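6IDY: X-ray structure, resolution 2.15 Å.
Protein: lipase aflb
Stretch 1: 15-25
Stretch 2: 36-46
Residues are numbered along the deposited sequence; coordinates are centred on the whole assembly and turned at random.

Stretch 1 15-25: SLVSILSSAAN
Stretch 2 (36-46) IASLIASEIVS

The axes of two helices approach to 7.8 Å, alanine methyls resting on backbone carbonyls; no hydrogen bond crosses. Helix 16-24 runs against helix 36-46 at 146° between N-to-C directions, nearer antiparallel than parallel, with CA atoms 5.0 Å apart for Val 17 and Ala 41, 5.0 Å for Leu 20 and Ala 37, and 5.1 Å for Ala 24 and Ser 38. Phi/psi average near -64/-43, psi ranging from -30 at Ala 24 to -56 at Ile 44. The contact buries 447 Å², both sides summed.

Ala 37 and Ala 41 point toward the partner, and their methyls meet backbone as well as side chains: Ala 37 CB lies 3.4 Å from Leu 20 O, Ala 41 CB 4.0 Å from Val 17 O. Ala 24 CB, equally compact, reaches Ser 38 CB at 3.7 Å.

Larger apolar side chains complete the contact. Leu 20 (m, t) sets CD1 3.6 Å from Ile 40 CG2 and CD2 4.0 Å from Ala 37 CB. Val 17 (t) places CG2 3.7 Å from Ile 44 CG2 and CG1 3.8 Å from Val 45 CG1; CG2 touches both residues. Leu 16 (t, p) brings CD2 3.9 Å from Ile 44 CD1; Ile 44 is m, t.

At the margin, Ser 21 OG (chi1 m) donates to Val 17 O at 2.7 Å, satisfying its polarity within its own helix, while OG sits 3.5 Å from Ala 41 CB. Ser 15 OG (chi1 p) caps its own helix without touching the partner, accepting from Ser 18 N at 3.2 Å.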

ATOM      1  N   SER A  15     -12.536  -3.179 -18.310  1.00 47.49           N
ATOM      2  CA  SER A  15     -13.123  -3.043 -16.979  1.00 45.12           C
ATOM      3  C   SER A  15     -12.732  -4.198 -16.054  1.00 45.61           C
ATOM      4  O   SER A  15     -12.169  -5.194 -16.513  1.00 44.98           O
ATOM      5  CB  SER A  15     -14.644  -2.946 -17.084  1.00 48.83           C
ATOM      6  OG  SER A  15     -15.230  -4.194 -17.418  1.00 55.37           O
ATOM      7  N   LEU A  16     -13.062  -4.070 -14.753  1.00 39.75           N
ATOM      8  CA  LEU A  16     -12.828  -5.088 -13.735  1.00 38.71           C
ATOM      9  C   LEU A  16     -13.571  -6.372 -14.139  1.00 43.34           C
ATOM     10  O   LEU A  16     -12.988  -7.458 -14.073  1.00 43.21           O
ATOM     11  CB  LEU A  16     -13.317  -4.565 -12.371  1.00 38.29           C
ATOM     12  CG  LEU A  16     -12.885  -5.296 -11.108  1.00 41.80           C
ATOM     13  CD1 LEU A  16     -11.418  -5.142 -10.873  1.00 40.72           C
ATOM     14  CD2 LEU A  16     -13.609  -4.745  -9.897  1.00 43.26           C
ATOM     15  N   VAL A  17     -14.821  -6.225 -14.640  1.00 39.72           N
ATOM     16  CA  VAL A  17     -15.673  -7.309 -15.138  1.00 39.79           C
ATOM     17  C   VAL A  17     -15.008  -8.038 -16.315  1.00 42.59           C
ATOM     18  O   VAL A  17     -14.889  -9.261 -16.260  1.00 43.09           O
ATOM     19  CB  VAL A  17     -17.116  -6.815 -15.464  1.00 44.31           C
ATOM     20  CG1 VAL A  17     -17.865  -7.795 -16.369  1.00 45.03           C
ATOM     21  CG2 VAL A  17     -17.908  -6.565 -14.186  1.00 43.78           C
ATOM     22  N   SER A  18     -14.559  -7.293 -17.354  1.00 37.86           N
ATOM     23  CA  SER A  18     -13.908  -7.858 -18.544  1.00 37.15           C
ATOM     24  C   SER A  18     -12.602  -8.588 -18.211  1.00 38.58           C
ATOM     25  O   SER A  18     -12.387  -9.691 -18.707  1.00 37.88           O
ATOM     26  CB  SER A  18     -13.692  -6.794 -19.619  1.00 40.87           C
ATOM     27  OG  SER A  18     -12.589  -5.953 -19.326  1.00 53.36           O
ATOM     28  N   ILE A  19     -11.751  -7.993 -17.347  1.00 34.73           N
ATOM     29  CA  ILE A  19     -10.487  -8.609 -16.923  1.00 34.01           C
ATOM     30  C   ILE A  19     -10.758  -9.941 -16.213  1.00 36.92           C
ATOM     31  O   ILE A  19     -10.165 -10.959 -16.578  1.00 37.52           O
ATOM     32  CB  ILE A  19      -9.611  -7.649 -16.070  1.00 36.65           C
ATOM     33  CG1 ILE A  19      -9.129  -6.444 -16.898  1.00 37.36           C
ATOM     34  CG2 ILE A  19      -8.422  -8.394 -15.450  1.00 36.56           C
ATOM     35  CD1 ILE A  19      -8.758  -5.243 -16.067  1.00 42.42           C
ATOM     36  N   LEU A  20     -11.685  -9.938 -15.244  1.00 32.28           N
ATOM     37  CA  LEU A  20     -12.022 -11.140 -14.486  1.00 31.79           C
ATOM     38  C   LEU A  20     -12.737 -12.209 -15.327  1.00 36.04           C
ATOM     39  O   LEU A  20     -12.499 -13.397 -15.097  1.00 36.13           O
ATOM     40  CB  LEU A  20     -12.793 -10.797 -13.202  1.00 31.34           C
ATOM     41  CG  LEU A  20     -11.974 -10.031 -12.148  1.00 34.70           C
ATOM     42  CD1 LEU A  20     -12.866  -9.249 -11.222  1.00 34.60           C
ATOM     43  CD2 LEU A  20     -11.042 -10.948 -11.377  1.00 35.76           C
ATOM     44  N   SER A  21     -13.563 -11.803 -16.312  1.00 32.98           N
ATOM     45  CA  SER A  21     -14.260 -12.747 -17.208  1.00 34.05           C
ATOM     46  C   SER A  21     -13.249 -13.427 -18.134  1.00 38.00           C
ATOM     47  O   SER A  21     -13.357 -14.631 -18.371  1.00 38.17           O
ATOM     48  CB  SER A  21     -15.329 -12.037 -18.035  1.00 36.79           C
ATOM     49  OG  SER A  21     -16.285 -11.431 -17.182  1.00 44.43           O
ATOM     50  N   SER A  22     -12.255 -12.656 -18.626  1.00 34.56           N
ATOM     51  CA  SER A  22     -11.171 -13.151 -19.477  1.00 35.33           C
ATOM     52  C   SER A  22     -10.309 -14.134 -18.685  1.00 40.26           C
ATOM     53  O   SER A  22      -9.966 -15.192 -19.212  1.00 40.62           O
ATOM     54  CB  SER A  22     -10.308 -11.997 -19.979  1.00 38.43           C
ATOM     55  OG  SER A  22     -11.077 -11.094 -20.755  1.00 50.35           O
ATOM     56  N   ALA A  23      -9.987 -13.794 -17.411  1.00 36.25           N
ATOM     57  CA  ALA A  23      -9.190 -14.626 -16.503  1.00 35.73           C
ATOM     58  C   ALA A  23      -9.886 -15.956 -16.190  1.00 40.50           C
ATOM     59  O   ALA A  23      -9.220 -16.990 -16.114  1.00 39.89           O
ATOM     60  CB  ALA A  23      -8.889 -13.868 -15.220  1.00 35.33           C
ATOM     61  N   ALA A  24     -11.229 -15.930 -16.056  1.00 38.03           N
ATOM     62  CA  ALA A  24     -12.061 -17.116 -15.813  1.00 38.43           C
ATOM     63  C   ALA A  24     -11.981 -18.079 -17.002  1.00 43.24           C
ATOM     64  O   ALA A  24     -12.094 -19.293 -16.821  1.00 42.84           O
ATOM     65  CB  ALA A  24     -13.507 -16.700 -15.587  1.00 39.43           C
ATOM     66  N   ASN A  25     -11.769 -17.526 -18.213  1.00 40.38           N
ATOM     67  CA  ASN A  25     -11.658 -18.284 -19.464  1.00 41.44           C
ATOM     68  C   ASN A  25     -10.198 -18.416 -19.921  1.00 44.68           C
ATOM     69  O   ASN A  25      -9.927 -18.800 -21.062  1.00 44.56           O
ATOM     70  CB  ASN A  25     -12.526 -17.639 -20.545  1.00 42.59           C
ATOM     71  CG  ASN A  25     -13.996 -17.675 -20.227  1.00 60.24           C
ATOM     72  OD1 ASN A  25     -14.560 -18.722 -19.884  1.00 50.73           O
ATOM     73  ND2 ASN A  25     -14.648 -16.527 -20.330  1.00 54.13           N
ATOM     74  N   ILE A  36     -12.911 -18.232  -8.798  1.00 40.41           N
ATOM     75  CA  ILE A  36     -13.031 -17.004  -8.009  1.00 38.77           C
ATOM     76  C   ILE A  36     -13.267 -15.811  -8.940  1.00 41.67           C
ATOM     77  O   ILE A  36     -14.155 -15.004  -8.667  1.00 41.90           O
ATOM     78  CB  ILE A  36     -11.836 -16.817  -7.021  1.00 40.83           C
ATOM     79  CG1 ILE A  36     -11.824 -17.944  -5.965  1.00 41.26           C
ATOM     80  CG2 ILE A  36     -11.870 -15.442  -6.333  1.00 40.40           C
ATOM     81  CD1 ILE A  36     -10.505 -18.118  -5.184  1.00 46.02           C
ATOM     82  N   ALA A  37     -12.516 -15.734 -10.062  1.00 37.07           N
ATOM     83  CA  ALA A  37     -12.656 -14.675 -11.068  1.00 36.23           C
ATOM     84  C   ALA A  37     -14.056 -14.709 -11.692  1.00 41.40           C
ATOM     85  O   ALA A  37     -14.688 -13.659 -11.804  1.00 40.89           O
ATOM     86  CB  ALA A  37     -11.595 -14.827 -12.147  1.00 36.63           C
ATOM     87  N   SER A  38     -14.551 -15.920 -12.054  1.00 39.17           N
ATOM     88  CA  SER A  38     -15.883 -16.123 -12.635  1.00 40.97           C
ATOM     89  C   SER A  38     -16.966 -15.685 -11.646  1.00 47.27           C
ATOM     90  O   SER A  38     -17.831 -14.884 -12.015  1.00 45.84           O
ATOM     91  CB  SER A  38     -16.081 -17.584 -13.031  1.00 45.59           C
ATOM     92  OG  SER A  38     -17.329 -17.773 -13.679  1.00 58.16           O
ATOM     93  N   LEU A  39     -16.878 -16.169 -10.375  1.00 46.11           N
ATOM     94  CA  LEU A  39     -17.805 -15.845  -9.286  1.00 47.19           C
ATOM     95  C   LEU A  39     -17.881 -14.337  -9.055  1.00 50.71           C
ATOM     96  O   LEU A  39     -18.981 -13.801  -8.933  1.00 50.89           O
ATOM     97  CB  LEU A  39     -17.401 -16.572  -7.989  1.00 47.39           C
ATOM     98  CG  LEU A  39     -18.359 -16.439  -6.802  1.00 53.40           C
ATOM     99  CD1 LEU A  39     -18.755 -17.801  -6.270  1.00 54.75           C
ATOM    100  CD2 LEU A  39     -17.746 -15.586  -5.691  1.00 55.76           C
ATOM    101  N   ILE A  40     -16.719 -13.660  -9.031  1.00 46.56           N
ATOM    102  CA  ILE A  40     -16.627 -12.216  -8.815  1.00 46.24           C
ATOM    103  C   ILE A  40     -17.214 -11.448 -10.001  1.00 50.54           C
ATOM    104  O   ILE A  40     -18.028 -10.553  -9.775  1.00 50.95           O
ATOM    105  CB  ILE A  40     -15.181 -11.773  -8.426  1.00 48.44           C
ATOM    106  CG1 ILE A  40     -14.830 -12.290  -7.015  1.00 48.71           C
ATOM    107  CG2 ILE A  40     -15.003 -10.251  -8.499  1.00 48.22           C
ATOM    108  CD1 ILE A  40     -13.407 -12.122  -6.609  1.00 59.05           C
ATOM    109  N   ALA A  41     -16.837 -11.812 -11.249  1.00 46.93           N
ATOM    110  CA  ALA A  41     -17.353 -11.169 -12.465  1.00 47.42           C
ATOM    111  C   ALA A  41     -18.881 -11.278 -12.554  1.00 52.08           C
ATOM    112  O   ALA A  41     -19.534 -10.291 -12.890  1.00 51.39           O
ATOM    113  CB  ALA A  41     -16.704 -11.767 -13.707  1.00 48.31           C
ATOM    114  N   SER A  42     -19.446 -12.456 -12.202  1.00 50.31           N
ATOM    115  CA  SER A  42     -20.894 -12.675 -12.220  1.00 52.02           C
ATOM    116  C   SER A  42     -21.590 -11.955 -11.064  1.00 58.73           C
ATOM    117  O   SER A  42     -22.681 -11.426 -11.259  1.00 59.21           O
ATOM    118  CB  SER A  42     -21.237 -14.162 -12.246  1.00 55.26           C
ATOM    119  OG  SER A  42     -20.857 -14.824 -11.052  1.00 65.44           O
ATOM    120  N   GLU A  43     -20.946 -11.896  -9.879  1.00 56.89           N
ATOM    121  CA  GLU A  43     -21.493 -11.203  -8.707  1.00 57.63           C
ATOM    122  C   GLU A  43     -21.528  -9.685  -8.909  1.00 62.34           C
ATOM    123  O   GLU A  43     -22.478  -9.044  -8.454  1.00 62.96           O
ATOM    124  CB  GLU A  43     -20.751 -11.599  -7.415  1.00 58.37           C
ATOM    125  CG  GLU A  43     -21.367 -11.092  -6.116  1.00 70.77           C
ATOM    126  CD  GLU A  43     -22.849 -11.341  -5.900  1.00 92.14           C
ATOM    127  OE1 GLU A  43     -23.291 -12.505  -6.042  1.00 91.88           O
ATOM    128  OE2 GLU A  43     -23.567 -10.367  -5.578  1.00 79.41           O
ATOM    129  N   ILE A  44     -20.532  -9.119  -9.627  1.00 58.63           N
ATOM    130  CA  ILE A  44     -20.489  -7.682  -9.917  1.00 58.54           C
ATOM    131  C   ILE A  44     -21.650  -7.300 -10.835  1.00 64.56           C
ATOM    132  O   ILE A  44     -22.451  -6.464 -10.430  1.00 64.57           O
ATOM    133  CB  ILE A  44     -19.106  -7.164 -10.419  1.00 60.47           C
ATOM    134  CG1 ILE A  44     -18.024  -7.341  -9.332  1.00 59.73           C
ATOM    135  CG2 ILE A  44     -19.197  -5.684 -10.849  1.00 60.92           C
ATOM    136  CD1 ILE A  44     -16.571  -7.247  -9.825  1.00 64.71           C
ATOM    137  N   VAL A  45     -21.772  -7.949 -12.028  1.00 63.09           N
ATOM    138  CA  VAL A  45     -22.845  -7.696 -13.014  1.00 64.49           C
ATOM    139  C   VAL A  45     -24.256  -7.882 -12.410  1.00 68.38           C
ATOM    140  O   VAL A  45     -25.160  -7.125 -12.761  1.00 68.22           O
ATOM    141  CB  VAL A  45     -22.693  -8.458 -14.366  1.00 69.37           C
ATOM    142  CG1 VAL A  45     -21.449  -8.011 -15.124  1.00 68.47           C
ATOM    143  CG2 VAL A  45     -22.708  -9.974 -14.189  1.00 69.52           C
ATOM    144  N   SER A  46     -24.420  -8.854 -11.483  1.00 65.20           N
ATOM    145  CA  SER A  46     -25.675  -9.137 -10.781  1.00 66.25           C
ATOM    146  C   SER A  46     -26.016  -8.012  -9.797  1.00 71.03           C
ATOM    147  O   SER A  46     -27.168  -7.574  -9.756  1.00 71.58           O
ATOM    148  CB  SER A  46     -25.585 -10.472 -10.045  1.00 70.08           C
ATOM    149  OG  SER A  46     -26.769 -10.769  -9.320  1.00 81.82           O
TER